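Local coordinates for Sodium/calcium exchanger membrane region domain-containing protein (Archaeoglobus fulgidus, PDB 4KPP) that probably exchanges protons for calcium ions across the archaeal membrane, as a member of the sodium/calcium exchanger family, at residues S39-A42 with V43-S47; Y99-A102 with N103-A107; A253-S256 with P257-I260. All blocks are in the same frame, centred on the assembly; numbering follows the deposited sequence.

Interaction 1 of 3, residues S39-A42 with V43-S47; sequences SGLA and VVSAS
The L41 carbonyl is gripped twice by S45, whose two donors come from opposite sides of its plane. S45 N reaches L41 O at 3.0 Å, tilted 26° from that plane, while S45 OG comes to the same oxygen from the other side, also tilted. The second bond measures 2.5 Å between S45 OG and L41 O, a value so short that its exact length is doubtful. The serine's oxygen sits beside its own backbone N (chi1 -51°), the torsion that turns the hydroxyl back to the carbonyl one turn earlier.

This is a worked case of a serine hydroxyl bonded to the carbonyl four residues earlier in the helix, here helix 32-60, which is predicted to span the membrane. The i to i+4 bonds run on around the turn: A46 N binds A42 O at 2.9 Å, and V44 N binds G40 O almost straight, at 175°. The valines add methyl groups beside these oxygens. V43 CG2 lies 3.2 Å from S39 O and V44 CG2 lies 3.4 Å from G40 O, while A46 CB approaches A42 O in the same way. S39 turns its hydroxyl backward to Q35 O.

The small side chains of A42 and A46 meet T219 of helix 202-221, A46 also touching A216, and probably help the two helices to come close. V43 rests on P77 of helix 76-91. Chemically, if the short bond is real, the buried S45 hydroxyl is probably satisfied by the L41 carbonyl of its own helix.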
loop_
_atom_site.group_PDB
_atom_site.type_symbol
_atom_site.label_atom_id
_atom_site.label_comp_id
_atom_site.label_asym_id
_atom_site.label_seq_id
_atom_site.Cartn_x
_atom_site.Cartn_y
_atom_site.Cartn_z
ATOM N N SER A 39 7.520 -1.984 -19.049
ATOM C CA SER A 39 6.555 -1.064 -18.453
ATOM C C SER A 39 6.586 -1.183 -16.936
ATOM O O SER A 39 6.435 -0.187 -16.222
ATOM C CB SER A 39 5.145 -1.334 -18.981
ATOM O OG SER A 39 4.763 -2.672 -18.715
ATOM N N GLY A 40 6.789 -2.407 -16.455
ATOM C CA GLY A 40 6.954 -2.663 -15.036
ATOM C C GLY A 40 8.244 -2.068 -14.497
ATOM O O GLY A 40 8.284 -1.572 -13.369
ATOM N N LEU A 41 9.302 -2.120 -15.300
ATOM C CA LEU A 41 10.566 -1.507 -14.914
ATOM C C LEU A 41 10.385 0.001 -14.739
ATOM O O LEU A 41 10.883 0.588 -13.778
ATOM C CB LEU A 41 11.654 -1.807 -15.950
ATOM C CG LEU A 41 13.053 -1.240 -15.692
ATOM C CD1 LEU A 41 13.593 -1.717 -14.347
ATOM C CD2 LEU A 41 14.005 -1.615 -16.821
ATOM N N ALA A 42 9.652 0.614 -15.664
ATOM C CA ALA A 42 9.366 2.044 -15.597
ATOM C C ALA A 42 8.524 2.420 -14.376
ATOM O O ALA A 42 8.775 3.445 -13.744
ATOM C CB ALA A 42 8.695 2.521 -16.886
ATOM N N VAL A 43 7.530 1.597 -14.045
ATOM C CA VAL A 43 6.658 1.886 -12.904
ATOM C C VAL A 43 7.436 1.869 -11.595
ATOM O O VAL A 43 7.373 2.814 -10.810
ATOM C CB VAL A 43 5.485 0.890 -12.795
ATOM C CG1 VAL A 43 4.767 1.062 -11.465
ATOM C CG2 VAL A 43 4.516 1.078 -13.941
ATOM N N VAL A 44 8.168 0.785 -11.371
ATOM C CA VAL A 44 8.982 0.634 -10.172
ATOM C C VAL A 44 9.995 1.776 -10.041
ATOM O O VAL A 44 10.173 2.337 -8.961
ATOM C CB VAL A 44 9.706 -0.731 -10.174
ATOM C CG1 VAL A 44 10.760 -0.797 -9.078
ATOM C CG2 VAL A 44 8.698 -1.866 -10.026
ATOM N N SER A 45 10.639 2.121 -11.153
ATOM C CA SER A 45 11.626 3.201 -11.180
ATOM C C SER A 45 11.005 4.541 -10.803
ATOM O O SER A 45 11.520 5.256 -9.941
ATOM C CB SER A 45 12.265 3.298 -12.564
ATOM O OG SER A 45 12.723 2.025 -12.980
ATOM N N ALA A 46 9.893 4.868 -11.450
ATOM C CA ALA A 46 9.179 6.107 -11.170
ATOM C C ALA A 46 8.724 6.171 -9.713
ATOM O O ALA A 46 8.575 7.253 -9.151
ATOM C CB ALA A 46 7.991 6.259 -12.113
ATOM N N SER A 47 8.515 5.006 -9.106
ATOM C CA SER A 47 8.094 4.939 -7.711
ATOM C C SER A 47 9.179 5.415 -6.743
ATOM O O SER A 47 8.880 6.100 -5.764
ATOM C CB SER A 47 7.640 3.524 -7.346
ATOM O OG SER A 47 7.200 3.471 -6.001
#

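Interaction 2 of 3, residues Y99-A102 with N103-A107; sequences YATA and NMTGA
T101 O accepts the backbone N of T105 at 2.9 Å, with the N-H pointing at the oxygen at 164°. Both residues belong to the α-helix 96-127, where a threonine folds its hydroxyl back towards the preceding turn. T105 OG1 lies 2.9 Å from T101 O and 3.0 Å from A102 O, and which of them takes its proton is undecided. That one proton in fact faces three possible acceptors, the third being Q247 OE1 of helix 242-267, to which the bond is weak. The placement follows from chi1 of 53°, which sets OG1 between the threonine's own N and carbonyl carbon.

Two residues earlier, N103 N binds Y99 O at 2.8 Å. The N103 side chain leaves the helix with CG anti to its own N (chi1 -177°), a torsion that carries ND2 out to V246 O, and it touches D82 and F85. Y99 packs its ring edge-to-face with F243, which adds a further tie to helix 242-267. M104 N makes only a weak bond to A100 O, and its side chain runs towards L289 and I290. On the hydrocarbon side of the threonine, CG2 of T105 stands 3.3 Å from T101 O and 4.2 Å from CG2 of T101.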
loop_
_atom_site.group_PDB
_atom_site.type_symbol
_atom_site.label_atom_id
_atom_site.label_comp_id
_atom_site.label_asym_id
_atom_site.label_seq_id
_atom_site.Cartn_x
_atom_site.Cartn_y
_atom_site.Cartn_z
ATOM N N TYR A 99 -11.318 -8.181 -11.018
ATOM C CA TYR A 99 -9.901 -7.827 -10.922
ATOM C C TYR A 99 -9.656 -6.640 -9.990
ATOM O O TYR A 99 -8.655 -6.603 -9.275
ATOM C CB TYR A 99 -9.309 -7.536 -12.305
ATOM C CG TYR A 99 -9.235 -8.737 -13.230
ATOM C CD1 TYR A 99 -9.392 -10.033 -12.747
ATOM C CD2 TYR A 99 -8.996 -8.571 -14.590
ATOM C CE1 TYR A 99 -9.323 -11.129 -13.600
ATOM C CE2 TYR A 99 -8.923 -9.658 -15.447
ATOM C CZ TYR A 99 -9.087 -10.933 -14.949
ATOM O OH TYR A 99 -9.014 -12.009 -15.807
ATOM N N ALA A 100 -10.574 -5.678 -9.997
ATOM C CA ALA A 100 -10.431 -4.480 -9.180
ATOM C C ALA A 100 -10.377 -4.829 -7.701
ATOM O O ALA A 100 -9.557 -4.290 -6.955
ATOM C CB ALA A 100 -11.571 -3.503 -9.455
ATOM N N THR A 101 -11.244 -5.742 -7.282
ATOM C CA THR A 101 -11.301 -6.134 -5.880
ATOM C C THR A 101 -10.202 -7.135 -5.532
ATOM O O THR A 101 -9.613 -7.072 -4.453
ATOM C CB THR A 101 -12.675 -6.705 -5.504
ATOM O OG1 THR A 101 -13.694 -5.779 -5.899
ATOM C CG2 THR A 101 -12.754 -6.933 -4.002
ATOM N N ALA A 102 -9.922 -8.048 -6.458
ATOM C CA ALA A 102 -8.857 -9.030 -6.272
ATOM C C ALA A 102 -7.493 -8.359 -6.118
ATOM O O ALA A 102 -6.684 -8.773 -5.292
ATOM C CB ALA A 102 -8.835 -10.026 -7.427
ATOM N N ASN A 103 -7.241 -7.327 -6.917
ATOM C CA ASN A 103 -5.977 -6.597 -6.848
ATOM C C ASN A 103 -5.841 -5.826 -5.539
ATOM O O ASN A 103 -4.762 -5.756 -4.949
ATOM C CB ASN A 103 -5.838 -5.650 -8.043
ATOM C CG ASN A 103 -4.508 -4.920 -8.058
ATOM O OD1 ASN A 103 -4.399 -3.794 -7.573
ATOM N ND2 ASN A 103 -3.488 -5.562 -8.618
ATOM N N MET A 104 -6.952 -5.255 -5.089
ATOM C CA MET A 104 -6.986 -4.490 -3.851
ATOM C C MET A 104 -6.741 -5.383 -2.636
ATOM O O MET A 104 -5.974 -5.035 -1.736
ATOM C CB MET A 104 -8.340 -3.797 -3.718
ATOM C CG MET A 104 -8.417 -2.768 -2.611
ATOM S SD MET A 104 -9.764 -3.130 -1.474
ATOM C CE MET A 104 -9.015 -4.384 -0.471
ATOM N N THR A 105 -7.411 -6.529 -2.606
ATOM C CA THR A 105 -7.266 -7.467 -1.500
ATOM C C THR A 105 -5.877 -8.095 -1.518
ATOM O O THR A 105 -5.276 -8.338 -0.467
ATOM C CB THR A 105 -8.342 -8.570 -1.546
ATOM O OG1 THR A 105 -8.342 -9.188 -2.839
ATOM C CG2 THR A 105 -9.724 -7.983 -1.267
ATOM N N GLY A 106 -5.368 -8.348 -2.719
ATOM C CA GLY A 106 -4.021 -8.861 -2.874
ATOM C C GLY A 106 -3.000 -7.899 -2.302
ATOM O O GLY A 106 -2.104 -8.301 -1.556
ATOM N N ALA A 107 -3.145 -6.623 -2.643
ATOM C CA ALA A 107 -2.233 -5.593 -2.160
ATOM C C ALA A 107 -2.219 -5.542 -0.635
ATOM O O ALA A 107 -1.151 -5.548 -0.022
ATOM C CB ALA A 107 -2.599 -4.235 -2.745
#

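Interaction 3 of 3, residues A253-S256 with P257-I260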
loop_
_atom_site.group_PDB
_atom_site.type_symbol
_atom_site.label_atom_id
_atom_site.label_comp_id
_atom_site.label_asym_id
_atom_site.label_seq_id
_atom_site.Cartn_x
_atom_site.Cartn_y
_atom_site.Cartn_z
ATOM N N ALA A 253 4.815 -5.937 -7.777
ATOM C CA ALA A 253 5.541 -4.910 -8.509
ATOM C C ALA A 253 5.222 -3.510 -7.990
ATOM O O ALA A 253 6.005 -2.576 -8.173
ATOM C CB ALA A 253 5.236 -5.008 -9.996
ATOM N N SER A 254 4.067 -3.366 -7.345
ATOM C CA SER A 254 3.636 -2.067 -6.837
ATOM C C SER A 254 4.120 -1.826 -5.407
ATOM O O SER A 254 4.390 -0.690 -5.021
ATOM C CB SER A 254 2.107 -1.940 -6.907
ATOM O OG SER A 254 1.630 -2.088 -8.236
ATOM N N GLU A 255 4.228 -2.899 -4.626
ATOM C CA GLU A 255 4.600 -2.787 -3.219
ATOM C C GLU A 255 6.101 -2.992 -2.989
ATOM O O GLU A 255 6.605 -2.746 -1.892
ATOM C CB GLU A 255 3.796 -3.780 -2.371
ATOM C CG GLU A 255 2.279 -3.679 -2.523
ATOM C CD GLU A 255 1.683 -2.457 -1.842
ATOM O OE1 GLU A 255 0.872 -1.761 -2.489
ATOM O OE2 GLU A 255 2.012 -2.199 -0.661
ATOM N N SER A 256 6.809 -3.442 -4.020
ATOM C CA SER A 256 8.260 -3.645 -3.929
ATOM C C SER A 256 9.095 -2.392 -3.608
ATOM O O SER A 256 9.967 -2.453 -2.738
ATOM C CB SER A 256 8.803 -4.334 -5.186
ATOM O OG SER A 256 8.364 -5.678 -5.254
ATOM N N PRO A 257 8.860 -1.268 -4.317
ATOM C CA PRO A 257 9.660 -0.078 -4.000
ATOM C C PRO A 257 9.467 0.370 -2.558
ATOM O O PRO A 257 10.421 0.804 -1.910
ATOM C CB PRO A 257 9.100 0.982 -4.953
ATOM C CG PRO A 257 8.572 0.200 -6.105
ATOM C CD PRO A 257 7.998 -1.042 -5.495
ATOM N N GLU A 258 8.237 0.255 -2.070
ATOM C CA GLU A 258 7.914 0.571 -0.684
ATOM C C GLU A 258 8.656 -0.355 0.277
ATOM O O GLU A 258 9.142 0.079 1.321
ATOM C CB GLU A 258 6.409 0.442 -0.463
ATOM C CG GLU A 258 5.981 0.496 0.989
ATOM C CD GLU A 258 4.691 -0.256 1.226
ATOM O OE1 GLU A 258 3.981 0.058 2.204
ATOM O OE2 GLU A 258 4.390 -1.169 0.431
ATOM N N LEU A 259 8.734 -1.632 -0.084
ATOM C CA LEU A 259 9.422 -2.623 0.736
ATOM C C LEU A 259 10.927 -2.375 0.772
ATOM O O LEU A 259 11.546 -2.440 1.832
ATOM C CB LEU A 259 9.135 -4.036 0.225
ATOM C CG LEU A 259 8.110 -4.854 1.012
ATOM C CD1 LEU A 259 8.599 -5.077 2.434
ATOM C CD2 LEU A 259 6.743 -4.181 1.012
ATOM N N ILE A 260 11.505 -2.089 -0.390
ATOM C CA ILE A 260 12.936 -1.816 -0.497
ATOM C C ILE A 260 13.366 -0.626 0.367
ATOM O O ILE A 260 14.402 -0.675 1.032
ATOM C CB ILE A 260 13.346 -1.575 -1.965
ATOM C CG1 ILE A 260 13.169 -2.858 -2.778
ATOM C CG2 ILE A 260 14.788 -1.095 -2.055
ATOM C CD1 ILE A 260 13.427 -2.680 -4.262
#
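Within the predicted membrane-spanning helix 242-267, this is a local contact across a proline kink, between residues one turn apart and not far from the centre of the chain. P257 has no N-H to give, and A253 O meets its ring carbon CD at 3.7 Å instead of a donor; E258 N likewise lacks a bond to the turn before. The ring also presses on its predecessor, S256 CB lying 3.4 Å from P257 CD, tighter than usual packing. Regular bonding resumes directly: L259 N binds E255 O at 3.0 Å, and I260 N binds S256 O at 2.8 Å with an angle of 166°, close to straight.

A glutamate following a proline in a kinked membrane helix is consistent with the acidic helices of the sodium/calcium exchanger family, which in relatives line the ion pathway; the bound calcium ion lies at I330, D333, K335 and E340, away from this contact. E255 and E258 run side by side, pointing the same way, with their carboxylate planes turned 79° apart. Their OE2 atoms approach to 2.8 Å, two carboxylate oxygens, both acceptors, brought close together. E255 arrives by a bent chain, whereas E258 is extended, with CG anti to its backbone N. Each carboxylate has a separate partner: E255 OE2 is bound to Q285 NE2, and E258 OE1 to S281 OG. An alanine in place of E258 would probably leave S281 without its carboxylate mate and E255 freer to turn where its neighbour had stood. L259 CD2 packs 3.2 Å from E255 O, and S256 OG bonds back to L252 O.

In the fold
All three are local contacts within long helices, yet burial and chemistry differ. Interaction 2 is buried throughout and interaction 1 largely so, although interaction 1 lies furthest out, about 16 Å from centre of contact to centre of chain, against 11 Å and 9 Å for interactions 2 and 3. Interaction 3 is the most central but only partly buried, with I260 exposed. In the first two, a hydroxyl turns back to the helix backbone; in the third, a proline breaks that bonding and two carboxylates meet. Interactions 1 and 3 join helices 32-60 and 242-267, V44 and S47 packing on P257. Residues 99-107 reach 253-260 more lightly, through A107 beside E255, while interactions 1 and 2 do not touch.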